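Long-range contacts in transferrin (Manduca sexta, PDB 6WB6), which binds a single ferric ion together with a carbonate anion and serves in iron transport: residues F425-G430 with R586-A591; T603-A608 with K637-T642; F618-E623 with V630-A635. One frame throughout, in Å; residues are numbered along the deposited sequence.

Contact 1 of 3, residues F425-G430 with R586-A591; sequences FHEVYG and RTWVAA
Phe425 and Trp588 meet through different first torsions: CG of Phe425 sits between its backbone N and carbonyl carbon (chi1 61°), whereas CG of Trp588 lies beside its backbone N, anti to the carbonyl carbon (chi1 -71°). The Phe425 ring and the five-membered ring of Trp588 end up only 14° from parallel but slid apart, with little overlap. What covers a face of Phe425 is Trp588 CB, 3.8 Å from the ring centroid, a CH-pi contact. Phe425 CE2 in turn stands above the rim of the indole, tight against Trp588 CE3 at 3.2 Å.

The backbone evidence is an antiparallel pairing. Trp588 N donates to Phe425 O at 2.9 Å, and Glu427 N donates to Arg586 O at the same 2.9 Å. Between them His426 and Thr587 form a non-hydrogen-bonded pair, their side chains on the face opposite to the aromatic pair. Strands 422-428 and 587-590 are the central two of a four-stranded sheet, and the chain runs from the first into the larger second sheet and returns to the other. This is consistent with the paired crossing strands behind the cleft of a transferrin lobe.

Glu427 lies alongside Arg586, pointing the same way, while its CG rests 3.6 Å from Trp588 CH2. Its OE2 is 4.5 Å from Arg586 NH1, well out of the guanidinium plane, which is beyond a salt bridge and can give at most a general attraction of opposite charges; Arg586 NE pairs with Asp408 instead. Tyr429 OH donates to Glu427 OE1 at a doubtfully short 2.5 Å, and OE2 accepts from Asn633 N. Asn633 N and the positive charge of Arg586 would both favour an ionised Glu427, buried as it is.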
# COMPACT_ATOMS: atom_id res chain seq x y z
N PHE A 425 11.79 -4.14 -5.77
CA PHE A 425 11.27 -4.08 -4.41
C PHE A 425 11.08 -5.50 -3.92
O PHE A 425 11.03 -6.45 -4.72
CB PHE A 425 9.96 -3.30 -4.34
CG PHE A 425 8.85 -3.91 -5.15
CD1 PHE A 425 8.66 -3.56 -6.47
CD2 PHE A 425 8.00 -4.86 -4.58
CE1 PHE A 425 7.66 -4.14 -7.22
CE2 PHE A 425 7.00 -5.43 -5.33
CZ PHE A 425 6.82 -5.07 -6.65
N HIS A 426 11.03 -5.64 -2.60
CA HIS A 426 11.00 -6.92 -1.93
C HIS A 426 10.00 -6.86 -0.78
O HIS A 426 9.55 -5.78 -0.38
CB HIS A 426 12.39 -7.28 -1.40
CG HIS A 426 12.92 -6.28 -0.44
ND1 HIS A 426 13.82 -5.30 -0.79
CD2 HIS A 426 12.63 -6.07 0.87
CE1 HIS A 426 14.10 -4.56 0.27
NE2 HIS A 426 13.39 -5.01 1.29
N GLU A 427 9.67 -8.05 -0.26
CA GLU A 427 8.80 -8.19 0.89
C GLU A 427 9.53 -7.86 2.17
O GLU A 427 10.73 -8.10 2.32
CB GLU A 427 8.23 -9.61 0.99
CG GLU A 427 7.16 -9.87 -0.03
CD GLU A 427 6.48 -11.22 0.10
OE1 GLU A 427 6.98 -12.11 0.83
OE2 GLU A 427 5.47 -11.40 -0.58
N VAL A 428 8.81 -7.24 3.09
CA VAL A 428 9.30 -7.08 4.45
C VAL A 428 8.31 -7.77 5.39
O VAL A 428 7.13 -7.96 5.08
CB VAL A 428 9.51 -5.61 4.84
CG1 VAL A 428 10.66 -5.03 4.06
CG2 VAL A 428 8.24 -4.80 4.66
N TYR A 429 8.81 -8.12 6.57
CA TYR A 429 8.08 -9.00 7.47
C TYR A 429 8.13 -8.46 8.89
O TYR A 429 8.85 -7.51 9.20
CB TYR A 429 8.65 -10.41 7.40
CG TYR A 429 8.77 -10.93 6.01
CD1 TYR A 429 7.65 -11.31 5.30
CD2 TYR A 429 10.01 -11.05 5.40
CE1 TYR A 429 7.75 -11.81 4.02
CE2 TYR A 429 10.12 -11.55 4.11
CZ TYR A 429 8.98 -11.93 3.43
OH TYR A 429 9.04 -12.41 2.15
N GLY A 430 7.34 -9.08 9.76
CA GLY A 430 7.33 -8.71 11.16
C GLY A 430 6.66 -7.38 11.45
O GLY A 430 6.25 -6.65 10.54
N ARG A 586 11.14 -12.66 -0.83
CA ARG A 586 10.49 -12.62 -2.13
C ARG A 586 10.70 -11.24 -2.74
O ARG A 586 10.42 -10.22 -2.10
CB ARG A 586 9.00 -12.91 -2.02
CG ARG A 586 8.26 -12.66 -3.29
CD ARG A 586 6.86 -13.29 -3.26
NE ARG A 586 6.93 -14.74 -3.20
CZ ARG A 586 5.88 -15.54 -3.07
NH1 ARG A 586 4.64 -15.06 -2.98
NH2 ARG A 586 6.06 -16.84 -3.02
N THR A 587 11.21 -11.22 -3.97
CA THR A 587 11.70 -10.02 -4.64
C THR A 587 11.11 -9.94 -6.04
O THR A 587 11.07 -10.95 -6.76
CB THR A 587 13.20 -10.05 -4.79
OG1 THR A 587 13.81 -10.08 -3.50
CG2 THR A 587 13.65 -8.85 -5.54
N TRP A 588 10.70 -8.74 -6.44
CA TRP A 588 10.23 -8.50 -7.79
C TRP A 588 11.36 -7.88 -8.60
O TRP A 588 12.03 -6.94 -8.14
CB TRP A 588 8.98 -7.61 -7.80
CG TRP A 588 7.81 -8.39 -7.27
CD1 TRP A 588 6.82 -8.95 -8.00
CD2 TRP A 588 7.52 -8.69 -5.88
NE1 TRP A 588 5.92 -9.59 -7.16
CE2 TRP A 588 6.35 -9.46 -5.86
CE3 TRP A 588 8.15 -8.39 -4.67
CZ2 TRP A 588 5.78 -9.94 -4.68
CZ3 TRP A 588 7.58 -8.86 -3.48
CH2 TRP A 588 6.42 -9.63 -3.50
N VAL A 589 11.60 -8.44 -9.78
CA VAL A 589 12.74 -8.03 -10.59
C VAL A 589 12.22 -7.50 -11.91
O VAL A 589 11.13 -7.87 -12.37
CB VAL A 589 13.75 -9.17 -10.82
CG1 VAL A 589 14.25 -9.69 -9.51
CG2 VAL A 589 13.14 -10.27 -11.64
N ALA A 590 13.02 -6.62 -12.51
CA ALA A 590 12.66 -5.96 -13.75
C ALA A 590 13.86 -5.90 -14.68
O ALA A 590 15.01 -6.06 -14.26
CB ALA A 590 12.14 -4.54 -13.50
N ALA A 591 13.58 -5.67 -15.95
CA ALA A 591 14.65 -5.56 -16.92
C ALA A 591 15.27 -4.17 -16.84
O ALA A 591 14.83 -3.29 -16.09
CB ALA A 591 14.14 -5.86 -18.32

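Contact 2 of 3, residues T603-A608 with K637-T642; sequences TPLSLA and KGLATT
Leu605 and Leu639 bring the two backbones within 5.9 Å, CA to CA, and one helical turn later the CA atoms of Ala608 and Gly638 are 5.7 Å apart. The axis of helix 603-608 passes 7.7 Å from that of strand 638-641, with N-to-C directions 144° apart. This is a helix packed against the edge strand of an antiparallel sheet in the second transferrin-like half of the chain. The strand is entered through a classic beta bulge, in which Lys637 and Gly638 both face Val428 of the neighbouring strand 422-428. The helix is kinked at Pro604, whose nitrogen has no bond to the preceding turn.

Across this interface the contact is made by apolar carbons. Leu639 points its side chain at the helix: CG is anti to the carbonyl carbon and CD1 anti to CA (chi2 173°), and that extended branch ends among Pro604 and Ala608. Leu639 CD1 lies 3.8 Å from Ala608 CB and 3.4 Å from Pro604 O, an oxygen already engaged by Ala608 N within the helix. The side chain of Leu605 crosses that of Leu639 at a slant, reaching its base instead of its tip. Leu605 CD2 stands only 3.2 Å from Leu639 CB, closer than usual van der Waals contact, so the packing here is tight. Phe425 touches Pro604, Leu605 and Leu639, continuing the apolar layer onto strand 422-428.

The far end of the contact borders the other half of the molecule, where Pro170 touches Leu605. Thr641 divides its two branches accordingly: OG1 is hydrogen-bonded to Asp171, while CG2 meets Leu605 CD1 at 3.8 Å, the two side chains crossing at about a right angle.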
# COMPACT_ATOMS: atom_id res chain seq x y z
N THR A 603 3.13 1.45 -8.18
CA THR A 603 1.79 0.90 -7.95
C THR A 603 1.77 -0.17 -6.87
O THR A 603 0.91 -0.10 -5.98
CB THR A 603 1.18 0.41 -9.26
OG1 THR A 603 0.76 1.55 -10.03
CG2 THR A 603 -0.03 -0.51 -9.02
N PRO A 604 2.65 -1.17 -6.88
CA PRO A 604 2.64 -2.13 -5.76
C PRO A 604 2.91 -1.50 -4.42
O PRO A 604 2.29 -1.93 -3.43
CB PRO A 604 3.72 -3.15 -6.14
CG PRO A 604 4.36 -2.63 -7.38
CD PRO A 604 3.42 -1.68 -8.03
N LEU A 605 3.81 -0.52 -4.32
CA LEU A 605 4.06 0.06 -2.99
C LEU A 605 2.94 1.00 -2.57
O LEU A 605 2.73 1.21 -1.37
CB LEU A 605 5.40 0.82 -2.93
CG LEU A 605 6.74 0.22 -3.33
CD1 LEU A 605 7.85 1.09 -2.73
CD2 LEU A 605 6.94 -1.22 -2.91
N SER A 606 2.24 1.58 -3.54
CA SER A 606 1.06 2.36 -3.19
C SER A 606 -0.06 1.45 -2.71
O SER A 606 -0.80 1.79 -1.80
CB SER A 606 0.57 3.19 -4.37
OG SER A 606 1.55 4.13 -4.80
N LEU A 607 -0.20 0.28 -3.34
CA LEU A 607 -1.13 -0.73 -2.84
C LEU A 607 -0.78 -1.14 -1.42
O LEU A 607 -1.64 -1.11 -0.54
CB LEU A 607 -1.12 -1.96 -3.75
CG LEU A 607 -1.97 -1.77 -5.00
CD1 LEU A 607 -1.77 -2.95 -5.98
CD2 LEU A 607 -3.43 -1.63 -4.57
N ALA A 608 0.46 -1.56 -1.20
CA ALA A 608 0.85 -2.08 0.10
C ALA A 608 0.59 -1.05 1.18
O ALA A 608 0.17 -1.40 2.29
CB ALA A 608 2.33 -2.46 0.08
N LYS A 637 4.36 -8.04 5.45
CA LYS A 637 3.81 -6.90 6.16
C LYS A 637 4.03 -5.61 5.41
O LYS A 637 3.70 -4.53 5.92
CB LYS A 637 4.45 -6.80 7.54
CG LYS A 637 4.53 -8.13 8.28
CD LYS A 637 3.20 -8.86 8.30
CE LYS A 637 2.13 -8.10 9.00
NZ LYS A 637 1.14 -9.11 9.51
N GLY A 638 4.63 -5.68 4.23
CA GLY A 638 4.84 -4.49 3.43
C GLY A 638 5.77 -4.77 2.28
O GLY A 638 6.26 -5.89 2.09
N LEU A 639 6.02 -3.72 1.53
CA LEU A 639 6.94 -3.76 0.40
C LEU A 639 7.91 -2.62 0.56
O LEU A 639 7.52 -1.53 1.00
CB LEU A 639 6.18 -3.65 -0.90
CG LEU A 639 5.16 -4.77 -1.13
CD1 LEU A 639 4.38 -4.44 -2.38
CD2 LEU A 639 5.85 -6.15 -1.24
N ALA A 640 9.19 -2.88 0.25
CA ALA A 640 10.22 -1.85 0.18
C ALA A 640 11.06 -2.04 -1.07
O ALA A 640 11.32 -3.17 -1.49
CB ALA A 640 11.14 -1.89 1.40
N THR A 641 11.50 -0.91 -1.65
CA THR A 641 12.46 -0.95 -2.74
C THR A 641 13.75 -1.59 -2.28
O THR A 641 14.18 -1.41 -1.14
CB THR A 641 12.72 0.46 -3.26
OG1 THR A 641 13.09 1.31 -2.17
CG2 THR A 641 11.48 1.01 -3.93
N THR A 642 14.38 -2.34 -3.18
CA THR A 642 15.60 -3.06 -2.89
C THR A 642 16.79 -2.11 -3.06
O THR A 642 16.97 -1.54 -4.15
CB THR A 642 15.73 -4.27 -3.83
OG1 THR A 642 14.51 -5.01 -3.82
CG2 THR A 642 16.86 -5.17 -3.37

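Contact 3 of 3, residues F618-E623 with V630-A635; sequences FNIYGE and VIFNNA
Tyr621 O is approached by Asn634 CA at 3.1 Å, a CA-H...O contact with 152° at the hydrogen, and by a water 2.9 Å away. The same water reaches Asn634 O, although it has more acceptors around it than protons to give. A second water bridges the segments further along: Val630 N donates to it at 2.8 Å, and Gly622 O lies within bonding distance of it. Asn634 OD1 turns to Asn629 N.

Both segments belong to the irregular connection between helix 597-611 and edge strand 638-641. Residues Asn619 to Gly622 make a type I beta turn, with Gly622 N bonded to Asn619 O, and its two corner residues, Ile620 and Tyr621, carry the apolar contact with Phe632. The edge of Tyr621 is directed at the face of Phe632 in an offset edge-to-face pair, planes 89° apart and centroids separated by 5.8 Å. Ile620 CG1, anti to its backbone N (chi1 -176°), comes within 3.4 Å of Phe632 CE2. An alanine in place of Phe632 would probably open a gap beside Ile620 CG1 and CD1 and leave the edge of Tyr621 with no ring face to meet, though Tyr621 CD1 would keep its contact with CB. Lys365 NZ, from helix 360-375, is hydrogen-bonded to Ile620 O and to Val630 O, one oxygen from each segment.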
# COMPACT_ATOMS: atom_id res chain seq x y z
N PHE A 618 -9.24 -4.76 0.18
CA PHE A 618 -8.62 -5.76 -0.67
C PHE A 618 -7.57 -6.43 0.20
O PHE A 618 -6.73 -5.76 0.80
CB PHE A 618 -8.00 -5.17 -1.92
CG PHE A 618 -7.42 -6.22 -2.83
CD1 PHE A 618 -8.25 -6.96 -3.65
CD2 PHE A 618 -6.07 -6.50 -2.82
CE1 PHE A 618 -7.76 -7.94 -4.47
CE2 PHE A 618 -5.55 -7.49 -3.65
CZ PHE A 618 -6.39 -8.21 -4.48
N ASN A 619 -7.65 -7.76 0.28
CA ASN A 619 -6.81 -8.50 1.20
C ASN A 619 -5.56 -8.89 0.42
O ASN A 619 -5.43 -10.01 -0.10
CB ASN A 619 -7.57 -9.70 1.75
CG ASN A 619 -6.88 -10.33 2.93
OD1 ASN A 619 -5.82 -9.87 3.36
ND2 ASN A 619 -7.48 -11.38 3.47
N ILE A 620 -4.65 -7.92 0.31
CA ILE A 620 -3.49 -8.09 -0.55
C ILE A 620 -2.63 -9.26 -0.08
O ILE A 620 -2.07 -9.99 -0.89
CB ILE A 620 -2.70 -6.77 -0.65
CG1 ILE A 620 -1.53 -6.93 -1.63
CG2 ILE A 620 -2.20 -6.30 0.70
CD1 ILE A 620 -0.92 -5.61 -2.10
N TYR A 621 -2.51 -9.46 1.24
CA TYR A 621 -1.68 -10.53 1.77
C TYR A 621 -2.48 -11.73 2.27
O TYR A 621 -1.89 -12.63 2.86
CB TYR A 621 -0.80 -10.01 2.91
CG TYR A 621 -0.05 -8.74 2.60
CD1 TYR A 621 0.68 -8.62 1.43
CD2 TYR A 621 -0.08 -7.67 3.46
CE1 TYR A 621 1.36 -7.47 1.13
CE2 TYR A 621 0.60 -6.51 3.17
CZ TYR A 621 1.32 -6.42 2.00
OH TYR A 621 2.00 -5.28 1.68
N GLY A 622 -3.79 -11.78 2.05
CA GLY A 622 -4.60 -12.83 2.62
C GLY A 622 -4.75 -14.05 1.71
O GLY A 622 -4.27 -14.08 0.58
N GLU A 623 -5.43 -15.07 2.24
CA GLU A 623 -5.82 -16.23 1.44
C GLU A 623 -6.64 -15.80 0.24
O GLU A 623 -7.45 -14.88 0.32
CB GLU A 623 -6.66 -17.20 2.29
CG GLU A 623 -5.92 -18.42 2.81
CD GLU A 623 -6.89 -19.50 3.32
OE1 GLU A 623 -8.10 -19.42 3.03
OE2 GLU A 623 -6.42 -20.43 4.01
N VAL A 630 -0.32 -16.26 -2.59
CA VAL A 630 -0.55 -15.91 -3.98
C VAL A 630 0.01 -14.52 -4.22
O VAL A 630 -0.43 -13.55 -3.59
CB VAL A 630 -2.04 -15.98 -4.32
CG1 VAL A 630 -2.23 -15.82 -5.80
CG2 VAL A 630 -2.65 -17.31 -3.84
N ILE A 631 0.97 -14.41 -5.15
CA ILE A 631 1.67 -13.17 -5.49
C ILE A 631 2.54 -12.70 -4.33
O ILE A 631 3.74 -12.50 -4.50
CB ILE A 631 0.72 -12.03 -5.91
CG1 ILE A 631 -0.05 -12.45 -7.17
CG2 ILE A 631 1.53 -10.77 -6.22
CD1 ILE A 631 -0.98 -11.44 -7.73
N PHE A 632 1.94 -12.50 -3.17
CA PHE A 632 2.67 -12.13 -1.97
C PHE A 632 2.55 -13.26 -0.96
O PHE A 632 1.56 -13.98 -0.94
CB PHE A 632 2.15 -10.81 -1.35
CG PHE A 632 2.04 -9.65 -2.36
CD1 PHE A 632 3.17 -8.96 -2.76
CD2 PHE A 632 0.82 -9.30 -2.88
CE1 PHE A 632 3.09 -7.95 -3.69
CE2 PHE A 632 0.72 -8.27 -3.80
CZ PHE A 632 1.86 -7.59 -4.21
N ASN A 633 3.57 -13.40 -0.12
CA ASN A 633 3.42 -14.33 0.99
C ASN A 633 2.48 -13.73 2.02
O ASN A 633 2.52 -12.53 2.29
CB ASN A 633 4.76 -14.64 1.62
CG ASN A 633 5.61 -15.48 0.71
OD1 ASN A 633 5.23 -16.60 0.40
ND2 ASN A 633 6.73 -14.93 0.24
N ASN A 634 1.62 -14.58 2.58
CA ASN A 634 0.70 -14.14 3.63
C ASN A 634 1.45 -13.47 4.78
O ASN A 634 0.88 -12.62 5.47
CB ASN A 634 -0.12 -15.32 4.18
CG ASN A 634 -1.19 -15.81 3.20
OD1 ASN A 634 -1.02 -15.76 1.97
ND2 ASN A 634 -2.29 -16.33 3.75
N ALA A 635 2.72 -13.81 4.99
CA ALA A 635 3.49 -13.20 6.07
C ALA A 635 3.97 -11.79 5.74
O ALA A 635 4.43 -11.08 6.65
CB ALA A 635 4.71 -14.06 6.41
O HOH W 1 -2.12 -12.50 5.75
O HOH W 2 -2.71 -15.59 -1.30

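In the fold
From the N terminus, the chain first passes through the iron-binding half; all three contacts fall in the second. Contact 1 closes a loop of 155 residues that includes the whole seven-stranded sheet, joining the strand that leaves for it to the strand that comes back. Helix 597-611 follows, and contact 2 closes a 28-residue loop by setting that helix against edge strand 638-641, which pairs with 422-428. Contact 3 nests inside this second loop and draws its irregular part together. Contacts 1 and 2 are in series yet share one sheet. Tyr621 OH packs near Ala608 and Gly638, linking contact 3 to contact 2, while Ile631 and Phe632 touch the strands of contact 1.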